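Long-range contacts in interphotoreceptor retinoid-binding protein (Xenopus laevis, PDB 1J7X), which probably binds and carries retinoids between photoreceptors and their neighbouring cells, using a module related to the S41 peptidase and ClpP/crotonase families: residues Val98-Ser102 with Thr132-Ile137; Asn107-Phe113 with Thr140-Asp146; Ser163-Pro168 with Leu195-Ser201; Thr231-Thr237 with Val276-Val282. All coordinates share one frame. Residues are numbered along the deposited sequence.

Interaction 1: residues Val98-Ser102 with Thr132-Ile137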
# COMPACT_ATOMS: atom_id res chain seq x y z
N VAL A 98 -8.94 16.32 -10.27
CA VAL A 98 -8.40 15.19 -9.54
C VAL A 98 -7.20 14.62 -10.25
O VAL A 98 -6.21 14.20 -9.62
CB VAL A 98 -9.42 14.06 -9.34
CG1 VAL A 98 -8.75 12.78 -8.86
CG2 VAL A 98 -10.51 14.49 -8.44
N PHE A 99 -7.25 14.57 -11.56
CA PHE A 99 -6.15 14.00 -12.40
C PHE A 99 -5.50 15.04 -13.25
O PHE A 99 -6.18 15.62 -14.09
CB PHE A 99 -6.65 12.90 -13.29
CG PHE A 99 -7.36 11.78 -12.59
CD1 PHE A 99 -6.63 10.69 -12.07
CD2 PHE A 99 -8.69 11.79 -12.34
CE1 PHE A 99 -7.27 9.75 -11.43
CE2 PHE A 99 -9.34 10.82 -11.74
CZ PHE A 99 -8.63 9.72 -11.31
N LYS A 100 -4.20 15.30 -13.08
CA LYS A 100 -3.41 16.22 -13.88
C LYS A 100 -2.65 15.42 -14.92
O LYS A 100 -1.83 14.54 -14.57
CB LYS A 100 -2.45 16.99 -13.00
CG LYS A 100 -1.39 17.84 -13.73
CD LYS A 100 -0.38 18.43 -12.73
CE LYS A 100 0.50 19.48 -13.32
NZ LYS A 100 1.37 19.00 -14.41
N VAL A 101 -2.94 15.70 -16.19
CA VAL A 101 -2.33 15.00 -17.26
C VAL A 101 -1.61 15.98 -18.20
O VAL A 101 -2.30 16.97 -18.62
CB VAL A 101 -3.36 14.25 -18.06
CG1 VAL A 101 -2.75 13.43 -19.15
CG2 VAL A 101 -4.18 13.38 -17.12
N SER A 102 -0.33 15.69 -18.50
CA SER A 102 0.51 16.54 -19.42
C SER A 102 1.17 15.65 -20.40
O SER A 102 1.47 14.45 -20.13
CB SER A 102 1.64 17.31 -18.64
OG SER A 102 1.15 18.02 -17.52
N THR A 132 -10.19 12.54 -19.47
CA THR A 132 -9.06 13.24 -18.83
C THR A 132 -7.74 12.46 -18.90
O THR A 132 -6.66 13.03 -19.09
CB THR A 132 -9.45 13.52 -17.43
OG1 THR A 132 -10.65 14.30 -17.44
CG2 THR A 132 -8.43 14.37 -16.60
N VAL A 133 -7.82 11.19 -18.78
CA VAL A 133 -6.58 10.39 -18.63
C VAL A 133 -6.34 9.46 -19.77
O VAL A 133 -5.43 9.68 -20.50
CB VAL A 133 -6.61 9.59 -17.34
CG1 VAL A 133 -5.32 8.73 -17.20
CG2 VAL A 133 -6.79 10.48 -16.20
N TRP A 134 -7.17 8.44 -19.96
CA TRP A 134 -6.90 7.36 -20.84
C TRP A 134 -6.73 7.76 -22.33
O TRP A 134 -5.82 7.29 -22.97
CB TRP A 134 -7.92 6.22 -20.65
CG TRP A 134 -7.97 5.82 -19.16
CD1 TRP A 134 -9.04 5.87 -18.37
CD2 TRP A 134 -6.88 5.39 -18.34
NE1 TRP A 134 -8.70 5.51 -17.08
CE2 TRP A 134 -7.37 5.17 -17.06
CE3 TRP A 134 -5.51 5.18 -18.59
CZ2 TRP A 134 -6.54 4.81 -16.02
CZ3 TRP A 134 -4.70 4.71 -17.58
CH2 TRP A 134 -5.24 4.56 -16.30
N GLU A 135 -7.60 8.63 -22.79
CA GLU A 135 -7.50 9.08 -24.20
C GLU A 135 -6.30 9.96 -24.41
O GLU A 135 -5.52 9.64 -25.29
CB GLU A 135 -8.78 9.75 -24.65
CG GLU A 135 -8.55 10.37 -26.11
CD GLU A 135 -8.15 9.39 -27.21
OE1 GLU A 135 -8.51 8.20 -27.17
OE2 GLU A 135 -7.46 9.84 -28.23
N PRO A 136 -6.08 11.04 -23.69
CA PRO A 136 -4.96 11.89 -23.95
C PRO A 136 -3.54 11.18 -23.94
O PRO A 136 -2.62 11.54 -24.74
CB PRO A 136 -5.10 12.92 -22.82
CG PRO A 136 -6.50 12.94 -22.52
CD PRO A 136 -6.92 11.59 -22.55
N ILE A 137 -3.32 10.20 -23.05
CA ILE A 137 -1.98 9.53 -22.99
C ILE A 137 -1.78 8.49 -24.05
O ILE A 137 -0.70 8.01 -24.22
CB ILE A 137 -1.76 8.89 -21.58
CG1 ILE A 137 -2.68 7.76 -21.31
CG2 ILE A 137 -1.86 9.88 -20.54
CD1 ILE A 137 -2.34 7.03 -19.99

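Interaction 2: residues Asn107-Phe113 with Thr140-Asp146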
# COMPACT_ATOMS: atom_id res chain seq x y z
N ASN A 107 7.28 13.36 -26.10
CA ASN A 107 6.11 12.46 -26.12
C ASN A 107 6.06 11.51 -24.88
O ASN A 107 5.85 10.36 -25.03
CB ASN A 107 6.08 11.60 -27.35
CG ASN A 107 4.74 10.97 -27.59
OD1 ASN A 107 3.71 11.53 -27.19
ND2 ASN A 107 4.75 9.83 -28.28
N ILE A 108 6.31 12.05 -23.70
CA ILE A 108 6.29 11.26 -22.48
C ILE A 108 5.03 11.74 -21.74
O ILE A 108 4.91 12.79 -21.52
CB ILE A 108 7.48 11.64 -21.59
CG1 ILE A 108 8.86 11.31 -22.20
CG2 ILE A 108 7.35 11.05 -20.18
CD1 ILE A 108 8.92 9.95 -22.32
N GLY A 109 4.15 10.83 -21.38
CA GLY A 109 2.93 11.15 -20.68
C GLY A 109 3.25 11.40 -19.22
O GLY A 109 4.10 10.64 -18.66
N TYR A 110 2.57 12.37 -18.62
CA TYR A 110 2.69 12.68 -17.22
C TYR A 110 1.29 12.64 -16.58
O TYR A 110 0.34 13.31 -17.11
CB TYR A 110 3.26 14.08 -16.99
CG TYR A 110 3.31 14.48 -15.52
CD1 TYR A 110 4.35 14.00 -14.67
CD2 TYR A 110 2.33 15.27 -14.96
CE1 TYR A 110 4.38 14.38 -13.32
CE2 TYR A 110 2.37 15.55 -13.64
CZ TYR A 110 3.39 15.14 -12.80
OH TYR A 110 3.41 15.53 -11.50
N LEU A 111 1.11 11.76 -15.60
CA LEU A 111 -0.19 11.58 -14.89
C LEU A 111 0.04 11.75 -13.43
O LEU A 111 0.85 11.04 -12.81
CB LEU A 111 -0.75 10.18 -15.13
CG LEU A 111 -1.91 9.74 -14.31
CD1 LEU A 111 -3.06 10.69 -14.41
CD2 LEU A 111 -2.28 8.42 -14.73
N ARG A 112 -0.60 12.74 -12.83
CA ARG A 112 -0.58 12.93 -11.42
C ARG A 112 -1.94 12.90 -10.84
O ARG A 112 -2.87 13.50 -11.42
CB ARG A 112 0.11 14.25 -11.00
CG ARG A 112 -0.01 14.58 -9.53
CD ARG A 112 0.69 15.84 -9.16
NE ARG A 112 0.33 16.25 -7.82
CZ ARG A 112 0.72 17.36 -7.28
NH1 ARG A 112 1.47 18.23 -8.01
NH2 ARG A 112 0.32 17.68 -6.04
N PHE A 113 -2.10 12.22 -9.65
CA PHE A 113 -3.30 12.26 -8.87
C PHE A 113 -2.86 11.97 -7.42
O PHE A 113 -1.86 11.28 -7.26
CB PHE A 113 -4.44 11.39 -9.35
CG PHE A 113 -4.11 9.91 -9.44
CD1 PHE A 113 -3.28 9.44 -10.43
CD2 PHE A 113 -4.59 9.05 -8.48
CE1 PHE A 113 -3.01 8.15 -10.49
CE2 PHE A 113 -4.33 7.73 -8.61
CZ PHE A 113 -3.54 7.29 -9.57
N THR A 140 1.29 8.81 -26.27
CA THR A 140 2.66 8.66 -25.70
C THR A 140 3.30 7.28 -25.78
O THR A 140 2.63 6.24 -25.90
CB THR A 140 2.65 9.14 -24.26
OG1 THR A 140 1.89 8.25 -23.43
CG2 THR A 140 2.02 10.53 -24.14
N GLU A 141 4.64 7.22 -25.68
CA GLU A 141 5.31 5.97 -25.79
C GLU A 141 5.79 5.54 -24.38
O GLU A 141 6.11 4.40 -24.16
CB GLU A 141 6.51 6.11 -26.72
CG GLU A 141 6.10 6.15 -28.20
CD GLU A 141 5.22 4.98 -28.57
OE1 GLU A 141 5.39 3.88 -28.01
OE2 GLU A 141 4.29 5.12 -29.41
N ASN A 142 5.81 6.47 -23.47
CA ASN A 142 6.19 6.18 -22.08
C ASN A 142 5.30 7.02 -21.15
O ASN A 142 4.74 8.06 -21.57
CB ASN A 142 7.63 6.58 -21.84
CG ASN A 142 8.59 5.65 -22.49
OD1 ASN A 142 8.74 4.49 -22.08
ND2 ASN A 142 9.24 6.14 -23.55
N LEU A 143 5.08 6.54 -19.94
CA LEU A 143 4.20 7.23 -18.99
C LEU A 143 4.84 7.32 -17.63
O LEU A 143 5.38 6.37 -17.12
CB LEU A 143 2.88 6.47 -18.86
CG LEU A 143 1.91 7.02 -17.81
CD1 LEU A 143 1.40 8.39 -18.28
CD2 LEU A 143 0.69 6.17 -17.54
N ILE A 144 4.77 8.48 -17.06
CA ILE A 144 5.26 8.76 -15.71
C ILE A 144 4.08 8.94 -14.84
O ILE A 144 3.34 9.88 -15.06
CB ILE A 144 6.15 10.02 -15.64
CG1 ILE A 144 7.49 9.75 -16.36
CG2 ILE A 144 6.46 10.37 -14.24
CD1 ILE A 144 7.37 9.18 -17.72
N ILE A 145 3.88 8.13 -13.82
CA ILE A 145 2.76 8.27 -12.90
C ILE A 145 3.36 8.83 -11.61
O ILE A 145 4.21 8.18 -10.97
CB ILE A 145 2.08 6.89 -12.67
CG1 ILE A 145 1.67 6.21 -13.97
CG2 ILE A 145 0.91 7.06 -11.64
CD1 ILE A 145 0.99 4.86 -13.71
N ASP A 146 2.99 10.06 -11.29
CA ASP A 146 3.51 10.78 -10.17
C ASP A 146 2.66 10.56 -8.87
O ASP A 146 1.57 11.06 -8.76
CB ASP A 146 3.56 12.25 -10.48
CG ASP A 146 4.38 13.01 -9.48
OD1 ASP A 146 4.75 12.47 -8.41
OD2 ASP A 146 4.71 14.18 -9.79

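Interaction 3: residues Ser163-Pro168 with Leu195-Ser201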
# COMPACT_ATOMS: atom_id res chain seq x y z
N SER A 163 -5.35 -2.66 -14.03
CA SER A 163 -5.84 -3.33 -15.27
C SER A 163 -5.67 -2.51 -16.49
O SER A 163 -5.60 -3.05 -17.59
CB SER A 163 -7.27 -3.76 -15.10
OG SER A 163 -7.44 -4.68 -13.99
N TYR A 164 -5.49 -1.21 -16.34
CA TYR A 164 -5.19 -0.36 -17.50
C TYR A 164 -3.77 -0.53 -18.02
O TYR A 164 -3.43 0.01 -19.10
CB TYR A 164 -5.47 1.15 -17.18
CG TYR A 164 -6.93 1.49 -17.12
CD1 TYR A 164 -7.69 1.28 -15.97
CD2 TYR A 164 -7.53 2.16 -18.13
CE1 TYR A 164 -9.04 1.53 -15.88
CE2 TYR A 164 -8.92 2.38 -18.10
CZ TYR A 164 -9.65 2.13 -16.99
OH TYR A 164 -11.01 2.43 -16.96
N PHE A 165 -2.95 -1.24 -17.27
CA PHE A 165 -1.55 -1.44 -17.66
C PHE A 165 -1.23 -2.89 -17.96
O PHE A 165 -0.05 -3.24 -18.07
CB PHE A 165 -0.66 -0.87 -16.59
CG PHE A 165 -0.88 0.56 -16.34
CD1 PHE A 165 -0.38 1.54 -17.17
CD2 PHE A 165 -1.67 0.95 -15.34
CE1 PHE A 165 -0.66 2.85 -16.90
CE2 PHE A 165 -2.04 2.24 -15.10
CZ PHE A 165 -1.50 3.23 -15.88
N LEU A 166 -2.27 -3.71 -18.13
CA LEU A 166 -2.05 -5.15 -18.38
C LEU A 166 -2.83 -5.55 -19.61
O LEU A 166 -3.49 -4.72 -20.17
CB LEU A 166 -2.57 -5.97 -17.25
CG LEU A 166 -1.92 -5.64 -15.93
CD1 LEU A 166 -2.69 -6.32 -14.80
CD2 LEU A 166 -0.50 -6.13 -15.91
N ASP A 167 -2.73 -6.81 -20.02
CA ASP A 167 -3.41 -7.34 -21.26
C ASP A 167 -4.91 -7.47 -21.09
O ASP A 167 -5.36 -8.11 -20.18
CB ASP A 167 -2.84 -8.71 -21.64
CG ASP A 167 -1.51 -8.61 -22.39
OD1 ASP A 167 -0.90 -9.69 -22.65
OD2 ASP A 167 -1.03 -7.50 -22.80
N PRO A 168 -5.68 -6.89 -22.00
CA PRO A 168 -7.15 -6.92 -21.96
C PRO A 168 -7.73 -8.30 -21.78
O PRO A 168 -8.83 -8.49 -21.24
CB PRO A 168 -7.50 -6.43 -23.33
CG PRO A 168 -6.41 -5.46 -23.63
CD PRO A 168 -5.18 -6.16 -23.17
N LEU A 195 -13.02 0.50 -18.65
CA LEU A 195 -13.75 1.49 -19.43
C LEU A 195 -12.65 2.44 -19.98
O LEU A 195 -11.93 3.12 -19.22
CB LEU A 195 -14.75 2.23 -18.53
CG LEU A 195 -15.69 3.13 -19.30
CD1 LEU A 195 -16.66 2.26 -20.01
CD2 LEU A 195 -16.38 4.13 -18.54
N GLY A 196 -12.67 2.60 -21.28
CA GLY A 196 -11.70 3.51 -21.88
C GLY A 196 -10.51 2.69 -22.30
O GLY A 196 -10.49 1.49 -22.07
N LYS A 197 -9.57 3.31 -23.01
CA LYS A 197 -8.46 2.58 -23.62
C LYS A 197 -7.39 2.24 -22.61
O LYS A 197 -6.89 3.10 -21.89
CB LYS A 197 -7.78 3.44 -24.66
CG LYS A 197 -8.65 3.67 -25.92
CD LYS A 197 -8.06 4.74 -26.80
CE LYS A 197 -8.91 4.98 -28.01
NZ LYS A 197 -8.44 6.27 -28.64
N PRO A 198 -7.07 0.97 -22.45
CA PRO A 198 -5.98 0.63 -21.54
C PRO A 198 -4.69 1.17 -22.14
O PRO A 198 -4.55 1.38 -23.37
CB PRO A 198 -6.01 -0.93 -21.52
CG PRO A 198 -6.75 -1.32 -22.58
CD PRO A 198 -7.79 -0.24 -22.87
N TYR A 199 -3.76 1.52 -21.27
CA TYR A 199 -2.48 2.01 -21.71
C TYR A 199 -1.73 0.81 -22.28
O TYR A 199 -0.85 0.97 -23.02
CB TYR A 199 -1.62 2.58 -20.54
CG TYR A 199 -0.49 3.42 -21.02
CD1 TYR A 199 -0.71 4.51 -21.82
CD2 TYR A 199 0.81 3.17 -20.69
CE1 TYR A 199 0.35 5.30 -22.23
CE2 TYR A 199 1.85 3.91 -21.18
CZ TYR A 199 1.63 4.98 -21.96
OH TYR A 199 2.71 5.87 -22.34
N GLY A 200 -2.06 -0.38 -21.84
CA GLY A 200 -1.45 -1.56 -22.36
C GLY A 200 -0.26 -2.03 -21.49
O GLY A 200 0.18 -1.39 -20.57
N SER A 201 0.33 -3.15 -21.89
CA SER A 201 1.46 -3.72 -21.13
C SER A 201 2.84 -3.56 -21.71
O SER A 201 3.85 -3.98 -21.02
CB SER A 201 1.25 -5.23 -20.93
OG SER A 201 1.30 -5.90 -22.21

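Interaction 4: residues Thr231-Thr237 with Val276-Val282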
# COMPACT_ATOMS: atom_id res chain seq x y z
N THR A 231 8.99 0.79 -13.40
CA THR A 231 10.15 1.14 -12.61
C THR A 231 9.69 2.17 -11.56
O THR A 231 9.02 3.16 -11.90
CB THR A 231 11.22 1.72 -13.50
OG1 THR A 231 11.62 0.80 -14.53
CG2 THR A 231 12.46 2.08 -12.69
N ILE A 232 10.00 1.90 -10.27
CA ILE A 232 9.64 2.79 -9.22
C ILE A 232 10.83 3.72 -8.94
O ILE A 232 11.97 3.29 -8.71
CB ILE A 232 9.33 2.00 -7.94
CG1 ILE A 232 8.36 0.85 -8.23
CG2 ILE A 232 8.74 2.83 -6.88
CD1 ILE A 232 7.06 1.38 -8.98
N ILE A 233 10.56 5.01 -8.84
CA ILE A 233 11.61 6.05 -8.66
C ILE A 233 11.25 7.03 -7.58
O ILE A 233 10.15 7.59 -7.55
CB ILE A 233 11.83 6.80 -9.99
CG1 ILE A 233 12.08 5.80 -11.08
CG2 ILE A 233 12.94 7.89 -9.85
CD1 ILE A 233 12.06 6.48 -12.46
N GLY A 234 12.20 7.23 -6.62
CA GLY A 234 11.96 8.23 -5.61
C GLY A 234 12.38 7.74 -4.25
O GLY A 234 13.42 7.12 -4.15
N GLU A 235 11.62 8.13 -3.24
CA GLU A 235 11.94 7.81 -1.86
C GLU A 235 11.22 6.52 -1.41
O GLU A 235 10.16 6.15 -1.89
CB GLU A 235 11.58 8.91 -0.95
CG GLU A 235 12.26 10.25 -1.32
CD GLU A 235 11.72 11.41 -0.57
OE1 GLU A 235 10.55 11.37 -0.04
OE2 GLU A 235 12.38 12.50 -0.59
N ILE A 236 11.71 5.93 -0.33
CA ILE A 236 11.02 4.81 0.29
C ILE A 236 9.72 5.42 0.86
O ILE A 236 9.70 6.55 1.41
CB ILE A 236 11.87 4.23 1.47
CG1 ILE A 236 13.08 3.60 0.90
CG2 ILE A 236 11.10 3.29 2.25
CD1 ILE A 236 14.22 3.40 1.94
N THR A 237 8.62 4.73 0.67
CA THR A 237 7.32 5.27 1.03
C THR A 237 7.00 5.24 2.52
O THR A 237 7.82 4.72 3.29
CB THR A 237 6.22 4.63 0.19
OG1 THR A 237 6.09 3.26 0.46
CG2 THR A 237 6.57 4.75 -1.36
N VAL A 276 7.44 0.93 0.29
CA VAL A 276 7.90 0.39 -1.00
C VAL A 276 9.31 0.93 -1.16
O VAL A 276 9.60 2.11 -0.83
CB VAL A 276 7.05 0.95 -2.15
CG1 VAL A 276 7.61 0.54 -3.47
CG2 VAL A 276 5.62 0.48 -1.99
N VAL A 277 10.20 0.09 -1.61
CA VAL A 277 11.59 0.46 -1.86
C VAL A 277 11.78 0.64 -3.34
O VAL A 277 11.63 -0.31 -4.13
CB VAL A 277 12.55 -0.68 -1.36
CG1 VAL A 277 13.97 -0.20 -1.57
CG2 VAL A 277 12.37 -0.86 0.06
N PRO A 278 12.01 1.87 -3.78
CA PRO A 278 12.14 2.15 -5.24
C PRO A 278 13.29 1.39 -5.88
O PRO A 278 14.29 1.05 -5.20
CB PRO A 278 12.45 3.63 -5.28
CG PRO A 278 11.69 4.15 -4.05
CD PRO A 278 12.01 3.11 -3.00
N ASP A 279 13.18 1.17 -7.19
CA ASP A 279 14.22 0.60 -7.99
C ASP A 279 15.34 1.69 -8.07
O ASP A 279 16.55 1.39 -7.89
CB ASP A 279 13.72 0.28 -9.37
CG ASP A 279 12.68 -0.73 -9.33
OD1 ASP A 279 13.03 -1.89 -8.98
OD2 ASP A 279 11.45 -0.50 -9.50
N ALA A 280 14.96 2.94 -8.27
CA ALA A 280 15.93 4.05 -8.35
C ALA A 280 15.66 5.02 -7.21
O ALA A 280 14.72 5.83 -7.25
CB ALA A 280 15.87 4.75 -9.72
N ILE A 281 16.42 4.89 -6.13
CA ILE A 281 16.28 5.68 -4.98
C ILE A 281 16.90 7.03 -5.17
O ILE A 281 18.12 7.09 -5.44
CB ILE A 281 16.86 4.98 -3.74
CG1 ILE A 281 16.06 3.71 -3.41
CG2 ILE A 281 16.81 5.86 -2.60
CD1 ILE A 281 16.59 2.87 -2.25
N VAL A 282 16.10 8.07 -5.07
CA VAL A 282 16.51 9.48 -5.13
C VAL A 282 15.60 10.26 -4.27
O VAL A 282 14.52 9.84 -3.84
CB VAL A 282 16.52 10.04 -6.57
CG1 VAL A 282 17.36 9.23 -7.44
CG2 VAL A 282 15.15 9.98 -7.17

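Interaction 1: residues Val98-Ser102 with Thr132-Ile137
A sheet covered by a helix often meets it through a few apolar residues, and here the first strand of the mixed sheet in a ClpP/crotonase-type core receives the C-terminal part of helix 119-137. Strand and helix segments run almost parallel, 7° apart, with their axes 8.8 Å from each other at closest approach, a spacing set by side-chain packing. V101 carries the most buried surface and reaches in two directions: its CG1 lies 3.9 Å from CG2 of I137, while its CG2 packs 4.0 Å from CG2 of V133. T132 presents its methyl to the F99 carbonyl, CG2 sitting 3.6 Å from O of F99, whereas its hydroxyl OG1 turns elsewhere and bonds to N96. F99, where the chain leaves helix 88-98, adds its CB at 3.8 Å from CG2 of V133, and its ring also meets that of F113. The tightest approach is that of CG2 of V101 to the backbone O of T132, at 3.2 Å.

Interaction 2: residues Asn107-Phe113 with Thr140-Asp146
The shortest polar link is that of the Y110 hydroxyl to an aspartate: OH donates to OD2 of D146 at 2.5 Å, and the same carboxylate oxygen also takes part in a salt bridge with R148. Behind it stands the backbone ladder of a beta-alpha-beta crossover, in which strands 108-112 and 142-146 lie side by side and parallel, joined through helix 119-137. G109 N gives to N142 O at 2.8 Å and G109 O receives I144 N at 2.8 Å; two residues on, L111 N reaches I144 O at 3.0 Å and L111 O accepts D146 N at 2.8 Å. In this parallel pattern G109 and L111 each bond through both N and O, while Y110 between them turns its own amide outward, to S102 of the strand beyond. The segments cross at -20°, a modest twist. Packing follows the two faces. L111 rests its CB 4.2 Å from CD1 of L143 on the face toward the crossover helix; on the other, where helix 287-296 covers I144, the ring atom CD1 of Y110 lies 4.2 Å from CG2 of I144.

Interaction 3: residues Ser163-Pro168 with Leu195-Ser201
Loops without regular structure can still be joined precisely when carbonyl groups and a few side chains find exact partners. S163 opens a type I beta turn ending at L166, and its own hydroxyl is engaged outside the contact, with P159 and H191. Y164 follows and has the largest buried area of the contact. Its side chain runs along the other loop, and its OH donates to the backbone O of L195 at 2.5 Å, while its ring stacks on W134 of helix 119-137. The carbonyl O of the same residue accepts from G200 N at 3.1 Å and, more weakly because of a bent geometry, from Y199 N at 2.7 Å. F165 places CD1 3.7 Å from CB of Y199, and its ring continues to L143 and I145 of the sheet. After L166, whose CA-to-CB bond points away from the other loop, D167 takes a bond from a serine: S201 OG lies 2.9 Å from its OD2. P168 ends the segment with its CG 4.3 Å from CG of P198. The chemistry implies a join fixed partly by main-chain acceptors, with the Y164 and S201 hydroxyls as donors, while the side chains of F165 and Y199 both pack on L143, so two irregular loops are held to each other and to the sheet.

Interaction 4: residues Thr231-Thr237 with Val276-Val282
The two segments pair in parallel over a short distance, I233 bridging to A280 and G234 to I281. The I232 O accepts A280 N at 3.0 Å, G234 N gives to A280 O at 3.0 Å, and G234 O takes V282 N at 3.0 Å. G234 sits at phi/psi 138/-144, a region where a CB would collide with the carbonyl before it, and beyond it the chain leaves the strand. There it turns back beside the start of the other segment, where T237 N donates to V276 O at 3.2 Å. The parallel pairing adds the outermost strand, 280-281, to the parallel part of the mixed sheet in the ClpP/crotonase-like core. Among side chains, D279 turns back on the strand: its OD2 receives I232 N at 2.9 Å. P278 fills the space between the segments, its CB 4.1 Å from CG2 of I232 and its CD 4.1 Å from CG1 of I236. T237 OG1, which also bonds E218 of helix 216-226, accepts V276 N at 2.7 Å.

In the fold
Read from the N terminus, interaction 1 opens at 98-102 and closes on helix 119-137; before it closes, interaction 2 opens at 107-113, and it ends at 140-146, so the two loops cross. Their strands, 100-104 and 108-112, are neighbours in the sheet; interaction 1 packs the crossover helix on it, and interaction 2 pairs the two strands that this helix connects. Interaction 3 then closes a separate loop containing strands 173-179 and 186-189, and touches both earlier contacts: E135 forms a salt bridge with K197, and the T140 and Y199 hydroxyls meet. Last in series, interaction 4 adds strand 280-281 at the far edge of the same sheet, its centre about 23 Å from that of interaction 1.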